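Local coordinates for malonyl CoA-acyl carrier protein transacylase (Burkholderia pseudomallei, PDB 3G87) that probably transfers the malonyl group from malonyl-CoA to the holo-acyl carrier protein, releasing free CoA, at residues Ile224-Ala229 / Ser247-Cys252; Pro202-Phe207 / Leu241-Ala246; Leu72-Lys77 / Thr272-Gly277. All coordinates share one frame; numbering follows the deposited sequence.

Contact 1. Residues Ile224-Ala229 / Ser247-Cys252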
loop_
_atom_site.group_PDB
_atom_site.type_symbol
_atom_site.label_atom_id
_atom_site.label_comp_id
_atom_site.label_asym_id
_atom_site.label_seq_id
_atom_site.Cartn_x
_atom_site.Cartn_y
_atom_site.Cartn_z
ATOM N N ILE A 224 -1.978 -4.413 -11.004
ATOM C CA ILE A 224 -3.022 -3.353 -11.054
ATOM C C ILE A 224 -2.529 -2.138 -10.308
ATOM O O ILE A 224 -2.197 -2.217 -9.126
ATOM C CB ILE A 224 -4.398 -3.743 -10.477
ATOM C CG1 ILE A 224 -4.865 -5.123 -10.988
ATOM C CG2 ILE A 224 -5.376 -2.701 -10.925
ATOM C CD1 ILE A 224 -4.912 -5.214 -12.478
ATOM N N SER A 225 -2.434 -1.036 -11.021
ATOM C CA SER A 225 -1.800 0.118 -10.484
ATOM C C SER A 225 -2.756 0.872 -9.576
ATOM O O SER A 225 -3.910 1.071 -9.926
ATOM C CB SER A 225 -1.321 0.984 -11.649
ATOM O OG SER A 225 -1.407 2.364 -11.345
ATOM N N ASN A 226 -2.263 1.344 -8.456
ATOM C CA ASN A 226 -3.011 2.118 -7.495
ATOM C C ASN A 226 -3.549 3.420 -8.052
ATOM O O ASN A 226 -4.557 3.874 -7.637
ATOM C CB ASN A 226 -2.165 2.470 -6.273
ATOM C CG ASN A 226 -2.041 1.371 -5.234
ATOM O OD1 ASN A 226 -1.264 1.517 -4.358
ATOM N ND2 ASN A 226 -2.770 0.325 -5.334
ATOM N N VAL A 227 -2.811 4.006 -8.980
ATOM C CA VAL A 227 -3.149 5.348 -9.533
ATOM C C VAL A 227 -4.344 5.242 -10.455
ATOM O O VAL A 227 -5.260 6.068 -10.352
ATOM C CB VAL A 227 -1.942 5.987 -10.262
ATOM C CG1 VAL A 227 -2.278 7.333 -10.934
ATOM C CG2 VAL A 227 -0.789 6.190 -9.243
ATOM N N SER A 228 -4.331 4.227 -11.338
ATOM C CA SER A 228 -5.332 4.050 -12.380
ATOM C C SER A 228 -6.386 2.968 -12.143
ATOM O O SER A 228 -7.363 2.861 -12.892
ATOM C CB SER A 228 -4.616 3.705 -13.681
ATOM O OG SER A 228 -4.043 2.406 -13.555
ATOM N N ALA A 229 -6.169 2.127 -11.147
ATOM C CA ALA A 229 -7.026 0.997 -10.946
ATOM C C ALA A 229 -7.033 0.098 -12.194
ATOM O O ALA A 229 -7.994 -0.645 -12.449
ATOM C CB ALA A 229 -8.436 1.477 -10.588
ATOM N N SER A 247 -1.130 10.689 -5.456
ATOM C CA SER A 247 -2.428 10.366 -5.980
ATOM C C SER A 247 -3.195 9.503 -5.008
ATOM O O SER A 247 -2.612 8.822 -4.267
ATOM C CB SER A 247 -2.255 9.626 -7.281
ATOM O OG SER A 247 -2.041 10.503 -8.320
ATOM N N PRO A 248 -4.510 9.510 -5.030
ATOM C CA PRO A 248 -5.225 8.556 -4.147
ATOM C C PRO A 248 -5.051 7.097 -4.542
ATOM O O PRO A 248 -4.843 6.753 -5.711
ATOM C CB PRO A 248 -6.705 8.987 -4.229
ATOM C CG PRO A 248 -6.771 10.013 -5.304
ATOM C CD PRO A 248 -5.391 10.536 -5.622
ATOM N N VAL A 249 -5.109 6.246 -3.559
ATOM C CA VAL A 249 -4.910 4.839 -3.777
ATOM C C VAL A 249 -6.270 4.304 -4.119
ATOM O O VAL A 249 -7.229 4.393 -3.305
ATOM C CB VAL A 249 -4.405 4.146 -2.512
ATOM C CG1 VAL A 249 -4.491 2.628 -2.652
ATOM C CG2 VAL A 249 -2.978 4.577 -2.194
ATOM N N ARG A 250 -6.391 3.723 -5.299
ATOM C CA ARG A 250 -7.744 3.322 -5.721
ATOM C C ARG A 250 -7.915 1.846 -5.553
ATOM O O ARG A 250 -8.108 1.100 -6.523
ATOM C CB ARG A 250 -8.021 3.788 -7.135
ATOM C CG ARG A 250 -8.338 5.321 -7.163
ATOM C CD ARG A 250 -8.175 5.899 -8.600
ATOM N NE ARG A 250 -9.268 5.532 -9.483
ATOM C CZ ARG A 250 -9.254 5.720 -10.803
ATOM N NH1 ARG A 250 -8.184 6.222 -11.390
ATOM N NH2 ARG A 250 -10.303 5.367 -11.545
ATOM N N TRP A 251 -7.902 1.430 -4.308
ATOM C CA TRP A 251 -8.021 0.069 -3.916
ATOM C C TRP A 251 -9.303 -0.659 -4.304
ATOM O O TRP A 251 -9.230 -1.712 -4.883
ATOM C CB TRP A 251 -7.686 -0.116 -2.458
ATOM C CG TRP A 251 -7.568 -1.504 -2.140
ATOM C CD1 TRP A 251 -8.461 -2.254 -1.480
ATOM C CD2 TRP A 251 -6.541 -2.375 -2.544
ATOM N NE1 TRP A 251 -8.058 -3.502 -1.412
ATOM C CE2 TRP A 251 -6.873 -3.624 -2.061
ATOM C CE3 TRP A 251 -5.348 -2.213 -3.242
ATOM C CZ2 TRP A 251 -6.071 -4.710 -2.243
ATOM C CZ3 TRP A 251 -4.567 -3.274 -3.432
ATOM C CH2 TRP A 251 -4.922 -4.522 -2.940
ATOM N N CYS A 252 -10.448 -0.091 -3.951
ATOM C CA CYS A 252 -11.760 -0.606 -4.254
ATOM C C CYS A 252 -11.961 -0.851 -5.732
ATOM O O CYS A 252 -12.354 -1.889 -6.118
ATOM C CB CYS A 252 -12.876 0.283 -3.639
ATOM S SG CYS A 252 -14.554 -0.190 -3.958
HETATM O O HOH W 1 -5.340 7.623 -8.259
#
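The guanidinium of Arg-250 carries Ala-229 CB over one face, 4.2 Å above the plane and displaced toward the rim, with Ser-228 O over the same face, while Val-227 O sits at its edge. To this carbonyl NH1 of Arg-250 donates a hydrogen bond of 3.1 Å. NH1 lies in the carbonyl plane on a lone pair of Val-227 O; that oxygen is 21° out of the guanidinium plane. A bend about CG-CD turns NE back, and NH2 goes on to a salt bridge with Glu-253. The second flat group, the Trp-251 ring, receives Asn-226 ND2 at its edge, the amide turned 77° from the ring plane. Asn-226 and Val-249 run side by side, pointing the same way, with CG1 of Val-249 3.8 Å from CG of Asn-226. The polar atoms of this amide are held by Ser-92 N and Gly-90 O, part of a sequence pattern consistent with the GxSxG nucleophile elbow of acyltransferases, so the loop after strand 223-224 is tied to that turn. Between the backbones, Arg-250 N, at the N-cap of helix 251-264, donates to Asn-226 O at 3.0 Å (N-H...O 151°). A water donates to both Val-227 O (2.6 Å) and Pro-248 O (2.7 Å).

Contact 2. Residues Pro202-Phe207 / Leu241-Ala246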
loop_
_atom_site.group_PDB
_atom_site.type_symbol
_atom_site.label_atom_id
_atom_site.label_comp_id
_atom_site.label_asym_id
_atom_site.label_seq_id
_atom_site.Cartn_x
_atom_site.Cartn_y
_atom_site.Cartn_z
ATOM N N PRO A 202 6.472 17.110 -3.597
ATOM C CA PRO A 202 7.914 17.205 -3.574
ATOM C C PRO A 202 8.644 15.869 -3.382
ATOM O O PRO A 202 9.609 15.669 -4.062
ATOM C CB PRO A 202 8.176 18.221 -2.483
ATOM C CG PRO A 202 7.042 18.946 -2.412
ATOM C CD PRO A 202 5.896 18.140 -2.747
ATOM N N ALA A 203 8.118 14.982 -2.554
ATOM C CA ALA A 203 8.593 13.633 -2.437
ATOM C C ALA A 203 8.472 12.908 -3.752
ATOM O O ALA A 203 9.386 12.243 -4.148
ATOM C CB ALA A 203 7.863 12.895 -1.375
ATOM N N GLN A 204 7.319 13.060 -4.400
ATOM C CA GLN A 204 7.060 12.438 -5.676
ATOM C C GLN A 204 8.079 12.800 -6.727
ATOM O O GLN A 204 8.554 11.947 -7.395
ATOM C CB GLN A 204 5.667 12.762 -6.193
ATOM C CG GLN A 204 5.370 12.362 -7.547
ATOM C CD GLN A 204 3.968 12.694 -7.929
ATOM O OE1 GLN A 204 3.707 13.690 -8.542
ATOM N NE2 GLN A 204 3.050 11.847 -7.561
ATOM N N GLN A 205 8.379 14.081 -6.856
ATOM C CA GLN A 205 9.358 14.526 -7.809
ATOM C C GLN A 205 10.735 14.062 -7.437
ATOM O O GLN A 205 11.463 13.642 -8.281
ATOM C CB GLN A 205 9.325 16.031 -8.033
ATOM C CG GLN A 205 8.061 16.572 -8.653
ATOM C CD GLN A 205 7.400 15.642 -9.660
ATOM O OE1 GLN A 205 7.949 15.338 -10.689
ATOM N NE2 GLN A 205 6.209 15.210 -9.353
ATOM N N ALA A 206 11.064 14.136 -6.159
ATOM C CA ALA A 206 12.369 13.652 -5.710
ATOM C C ALA A 206 12.459 12.163 -6.031
ATOM O O ALA A 206 13.525 11.681 -6.462
ATOM C CB ALA A 206 12.589 13.917 -4.208
ATOM N N PHE A 207 11.335 11.441 -5.865
ATOM C CA PHE A 207 11.340 9.979 -6.020
ATOM C C PHE A 207 11.427 9.625 -7.493
ATOM O O PHE A 207 12.129 8.700 -7.859
ATOM C CB PHE A 207 10.086 9.324 -5.437
ATOM C CG PHE A 207 10.076 7.826 -5.585
ATOM C CD1 PHE A 207 10.940 7.025 -4.807
ATOM C CD2 PHE A 207 9.226 7.218 -6.499
ATOM C CE1 PHE A 207 10.969 5.655 -4.945
ATOM C CE2 PHE A 207 9.242 5.794 -6.647
ATOM C CZ PHE A 207 10.138 5.020 -5.875
ATOM N N LEU A 241 4.636 4.398 -10.929
ATOM C CA LEU A 241 5.168 4.213 -9.625
ATOM C C LEU A 241 5.314 5.531 -8.966
ATOM O O LEU A 241 5.060 5.671 -7.826
ATOM C CB LEU A 241 6.496 3.506 -9.742
ATOM C CG LEU A 241 6.974 2.847 -8.473
ATOM C CD1 LEU A 241 5.840 2.250 -7.738
ATOM C CD2 LEU A 241 8.091 1.915 -8.633
ATOM N N ALA A 242 5.741 6.515 -9.730
ATOM C CA ALA A 242 6.006 7.834 -9.200
ATOM C C ALA A 242 4.719 8.579 -8.954
ATOM O O ALA A 242 4.513 9.138 -7.936
ATOM C CB ALA A 242 6.815 8.560 -10.094
ATOM N N GLN A 243 3.839 8.593 -9.905
ATOM C CA GLN A 243 2.579 9.239 -9.722
ATOM C C GLN A 243 1.802 8.723 -8.509
ATOM O O GLN A 243 1.070 9.436 -7.906
ATOM C CB GLN A 243 1.807 9.133 -11.018
ATOM C CG GLN A 243 1.140 10.397 -11.432
ATOM C CD GLN A 243 2.047 11.566 -11.685
ATOM O OE1 GLN A 243 3.092 11.454 -12.316
ATOM N NE2 GLN A 243 1.621 12.719 -11.239
ATOM N N GLN A 244 2.034 7.478 -8.158
ATOM C CA GLN A 244 1.393 6.813 -7.031
ATOM C C GLN A 244 1.397 7.623 -5.726
ATOM O O GLN A 244 0.429 7.698 -5.055
ATOM C CB GLN A 244 2.051 5.438 -6.845
ATOM C CG GLN A 244 1.275 4.407 -6.140
ATOM C CD GLN A 244 2.005 3.847 -4.954
ATOM O OE1 GLN A 244 2.564 4.556 -4.204
ATOM N NE2 GLN A 244 1.993 2.584 -4.806
ATOM N N ILE A 245 2.524 8.249 -5.428
ATOM C CA ILE A 245 2.784 8.962 -4.203
ATOM C C ILE A 245 1.885 10.148 -3.890
ATOM O O ILE A 245 1.527 10.343 -2.782
ATOM C CB ILE A 245 4.284 9.387 -4.150
ATOM C CG1 ILE A 245 5.156 8.257 -3.693
ATOM C CG2 ILE A 245 4.503 10.556 -3.291
ATOM C CD1 ILE A 245 6.498 8.342 -4.183
ATOM N N ALA A 246 1.547 10.941 -4.883
ATOM C CA ALA A 246 0.698 12.077 -4.657
ATOM C C ALA A 246 -0.771 11.899 -5.070
ATOM O O ALA A 246 -1.533 12.813 -5.011
ATOM C CB ALA A 246 1.287 13.299 -5.278
HETATM O O HOH W 2 0.250 12.285 -8.825
#
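Gln-204 supplies the polar half of this contact, its amide reaching from helix 201-211 to the backbone at Ala-242, toward the C-terminal part of helix 237-243. CG stands anti to the backbone N (chi1 171°), and the extended chain beyond it carries the amide to the carbonyl of Ala-242. NE2 donates a weak hydrogen bond of 3.1 Å to Ala-242 O, with an N-H...O angle of 126°. The same carbonyl accepts a weak backbone bond from Ile-245 N, so it takes two weak bonds. A water accepts from Gln-204 NE2 at 3.1 Å and from Gln-243 NE2 at 2.8 Å, joining two side-chain amides that cross at an angle, their planes 53° apart.

The apolar half is carried by Ile-245 and Phe-207. The CG2 branch of Ile-245 rests on Gln-204 CB at 3.8 Å, whereas its CD1 meets the CD2 corner of the Phe-207 ring at 3.8 Å and also lies near CB and CG, the two side chains crossing at about a right angle. Leu-241 CG and Ala-242 CA come instead at the ring edge, the leucine carbon 4.1 Å from CE2. Phe-96 and Arg-117 also touch Phe-207, placing the contact against helices 94-101 and 107-123.

Because the direct bond is weak and the water serves both glutamines, the polar grip looks soft and partly water-mediated; close apolar contact probably contributes most to the packing of helix 201-211 on the C-terminal part of helix 237-243 and the residues after it.

Contact 3. Residues Leu72-Lys77 / Thr272-Gly277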
loop_
_atom_site.group_PDB
_atom_site.type_symbol
_atom_site.label_atom_id
_atom_site.label_comp_id
_atom_site.label_asym_id
_atom_site.label_seq_id
_atom_site.Cartn_x
_atom_site.Cartn_y
_atom_site.Cartn_z
ATOM N N LEU A 72 9.324 -11.903 1.735
ATOM C CA LEU A 72 9.721 -13.196 2.254
ATOM C C LEU A 72 8.521 -14.123 2.321
ATOM O O LEU A 72 8.601 -15.281 1.882
ATOM C CB LEU A 72 10.370 -13.003 3.622
ATOM C CG LEU A 72 11.921 -12.963 3.602
ATOM C CD1 LEU A 72 12.557 -12.184 2.432
ATOM C CD2 LEU A 72 12.449 -12.455 4.922
ATOM N N THR A 73 7.400 -13.597 2.814
ATOM C CA THR A 73 6.132 -14.314 2.815
ATOM C C THR A 73 5.788 -14.762 1.405
ATOM O O THR A 73 5.428 -15.924 1.209
ATOM C CB THR A 73 5.026 -13.442 3.294
ATOM O OG1 THR A 73 5.408 -12.899 4.542
ATOM C CG2 THR A 73 3.776 -14.265 3.508
ATOM N N TYR A 74 5.942 -13.868 0.431
ATOM C CA TYR A 74 5.716 -14.225 -0.964
ATOM C C TYR A 74 6.639 -15.384 -1.449
ATOM O O TYR A 74 6.163 -16.360 -2.027
ATOM C CB TYR A 74 5.853 -12.986 -1.805
ATOM C CG TYR A 74 6.089 -13.252 -3.273
ATOM C CD1 TYR A 74 5.026 -13.619 -4.139
ATOM C CD2 TYR A 74 7.382 -13.104 -3.822
ATOM C CE1 TYR A 74 5.291 -13.889 -5.505
ATOM C CE2 TYR A 74 7.619 -13.365 -5.152
ATOM C CZ TYR A 74 6.595 -13.742 -5.972
ATOM O OH TYR A 74 6.886 -13.969 -7.263
ATOM N N TYR A 75 7.947 -15.284 -1.209
ATOM C CA TYR A 75 8.850 -16.412 -1.482
ATOM C C TYR A 75 8.504 -17.695 -0.720
ATOM O O TYR A 75 8.516 -18.756 -1.317
ATOM C CB TYR A 75 10.295 -16.050 -1.228
ATOM C CG TYR A 75 10.821 -14.891 -2.065
ATOM C CD1 TYR A 75 10.682 -14.862 -3.482
ATOM C CD2 TYR A 75 11.448 -13.816 -1.440
ATOM C CE1 TYR A 75 11.162 -13.797 -4.218
ATOM C CE2 TYR A 75 11.911 -12.745 -2.184
ATOM C CZ TYR A 75 11.794 -12.754 -3.550
ATOM O OH TYR A 75 12.315 -11.673 -4.226
ATOM N N ALA A 76 8.149 -17.608 0.559
ATOM C CA ALA A 76 7.696 -18.816 1.250
ATOM C C ALA A 76 6.481 -19.431 0.523
ATOM O O ALA A 76 6.430 -20.612 0.240
ATOM C CB ALA A 76 7.354 -18.545 2.775
ATOM N N LYS A 77 5.480 -18.610 0.260
ATOM C CA LYS A 77 4.321 -19.062 -0.428
ATOM C C LYS A 77 4.671 -19.721 -1.759
ATOM O O LYS A 77 4.138 -20.773 -2.068
ATOM C CB LYS A 77 3.393 -17.892 -0.653
ATOM C CG LYS A 77 2.153 -18.242 -1.459
ATOM C CD LYS A 77 1.195 -18.964 -0.557
ATOM C CE LYS A 77 -0.055 -19.308 -1.306
ATOM N NZ LYS A 77 -0.927 -20.013 -0.311
ATOM N N THR A 272 -5.076 -13.776 -2.446
ATOM C CA THR A 272 -4.226 -14.315 -1.428
ATOM C C THR A 272 -3.376 -13.175 -0.876
ATOM O O THR A 272 -2.552 -12.636 -1.612
ATOM C CB THR A 272 -3.337 -15.374 -2.007
ATOM O OG1 THR A 272 -4.130 -16.338 -2.743
ATOM C CG2 THR A 272 -2.494 -16.055 -0.853
ATOM N N GLU A 273 -3.570 -12.842 0.403
ATOM C CA GLU A 273 -2.816 -11.795 1.033
ATOM C C GLU A 273 -1.488 -12.327 1.450
ATOM O O GLU A 273 -1.408 -13.298 2.261
ATOM C CB GLU A 273 -3.537 -11.228 2.262
ATOM C CG GLU A 273 -2.883 -9.990 2.888
ATOM C CD GLU A 273 -3.859 -9.215 3.781
ATOM O OE1 GLU A 273 -4.954 -9.765 4.072
ATOM O OE2 GLU A 273 -3.576 -8.063 4.196
ATOM N N LEU A 274 -0.433 -11.706 0.906
ATOM C CA LEU A 274 0.909 -12.141 1.259
ATOM C C LEU A 274 1.682 -11.095 2.107
ATOM O O LEU A 274 2.213 -10.113 1.597
ATOM C CB LEU A 274 1.647 -12.548 -0.008
ATOM C CG LEU A 274 0.971 -13.806 -0.575
ATOM C CD1 LEU A 274 1.477 -14.168 -1.976
ATOM C CD2 LEU A 274 1.175 -15.015 0.350
ATOM N N GLY A 275 1.733 -11.316 3.401
ATOM C CA GLY A 275 2.410 -10.392 4.298
ATOM C C GLY A 275 1.792 -10.494 5.666
ATOM O O GLY A 275 0.932 -11.357 5.867
ATOM N N HIS A 276 2.184 -9.638 6.603
ATOM C CA HIS A 276 1.689 -9.813 7.979
ATOM C C HIS A 276 0.257 -9.288 8.076
ATOM O O HIS A 276 -0.067 -8.236 7.519
ATOM C CB HIS A 276 2.607 -9.104 9.025
ATOM C CG HIS A 276 2.068 -9.107 10.434
ATOM N ND1 HIS A 276 2.190 -10.191 11.295
ATOM C CD2 HIS A 276 1.392 -8.156 11.134
ATOM C CE1 HIS A 276 1.624 -9.901 12.454
ATOM N NE2 HIS A 276 1.135 -8.676 12.388
ATOM N N GLY A 277 -0.597 -10.024 8.774
ATOM C CA GLY A 277 -1.968 -9.577 9.081
ATOM C C GLY A 277 -2.976 -9.959 8.011
ATOM O O GLY A 277 -2.618 -10.582 7.000
#
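Lys-77 lies across Leu-274 at about a right angle, its aliphatic chain serving as an apolar surface. From the backbone of helix 59-81, CB starts 3.8 Å from Leu-274 CD2. CG, anti to the backbone N (chi1 176°), stays at the same methyl, also 3.8 Å away, and comes near CD1 too. A bend at chi2 (77°) then places CD, still against CD2 at 4.1 Å. CE passes on to Thr-272, where it meets CG2 at 4.1 Å as the two side chains reach toward each other, tip to tip. NZ has a long, weak ion pair with Glu-83.

One turn back along the helix, Tyr-74 offers its ring edge: CD1 lies 4.2 Å from Leu-274 CD1, while Phe-9 and Phe-11 of strand 6-11 touch the same tyrosine and leucine. Thr-73, one residue earlier, sets its CG2 3.6 Å from Gly-275 N; its hydroxyl bonds to Val-69 O within the helix. Thus a helix packs on the end of strand 269-273, outermost in the parallel sheet, and on Leu-274 and Gly-275 just after it. The backbone angles of Gly-275 would press a CB against the carbonyl oxygen of Leu-274.

No hydrogen bond spans the two segments. What holds them is shape and apolar contact: Thr-272 OG1 bonds instead to Asn-7 OD1, and Lys-77 is only weakly paired, so the contact imposes little directional constraint.

In the fold
Compared directly, the three contacts differ in burial and in bonding. Contact 2 is the buried one, contact 1 is partly buried and contact 3 lies near the surface. Contacts 1 and 3 sit at the two opposite edge strands of the parallel sheet, 223-224 and 269-273, with centres about 21 Å apart. Contacts 1 and 2 touch, Val-227 packing on Gln-244, and their segments interleave along the chain, so Leu-241 to Ala-246 runs directly into Ser-247 to Cys-252. Contact 1, beside the probable nucleophile elbow, is held by firm polar bonds; contact 2 combines packing with a weak hydrogen bond and a bridging water; contact 3 relies on apolar contact alone.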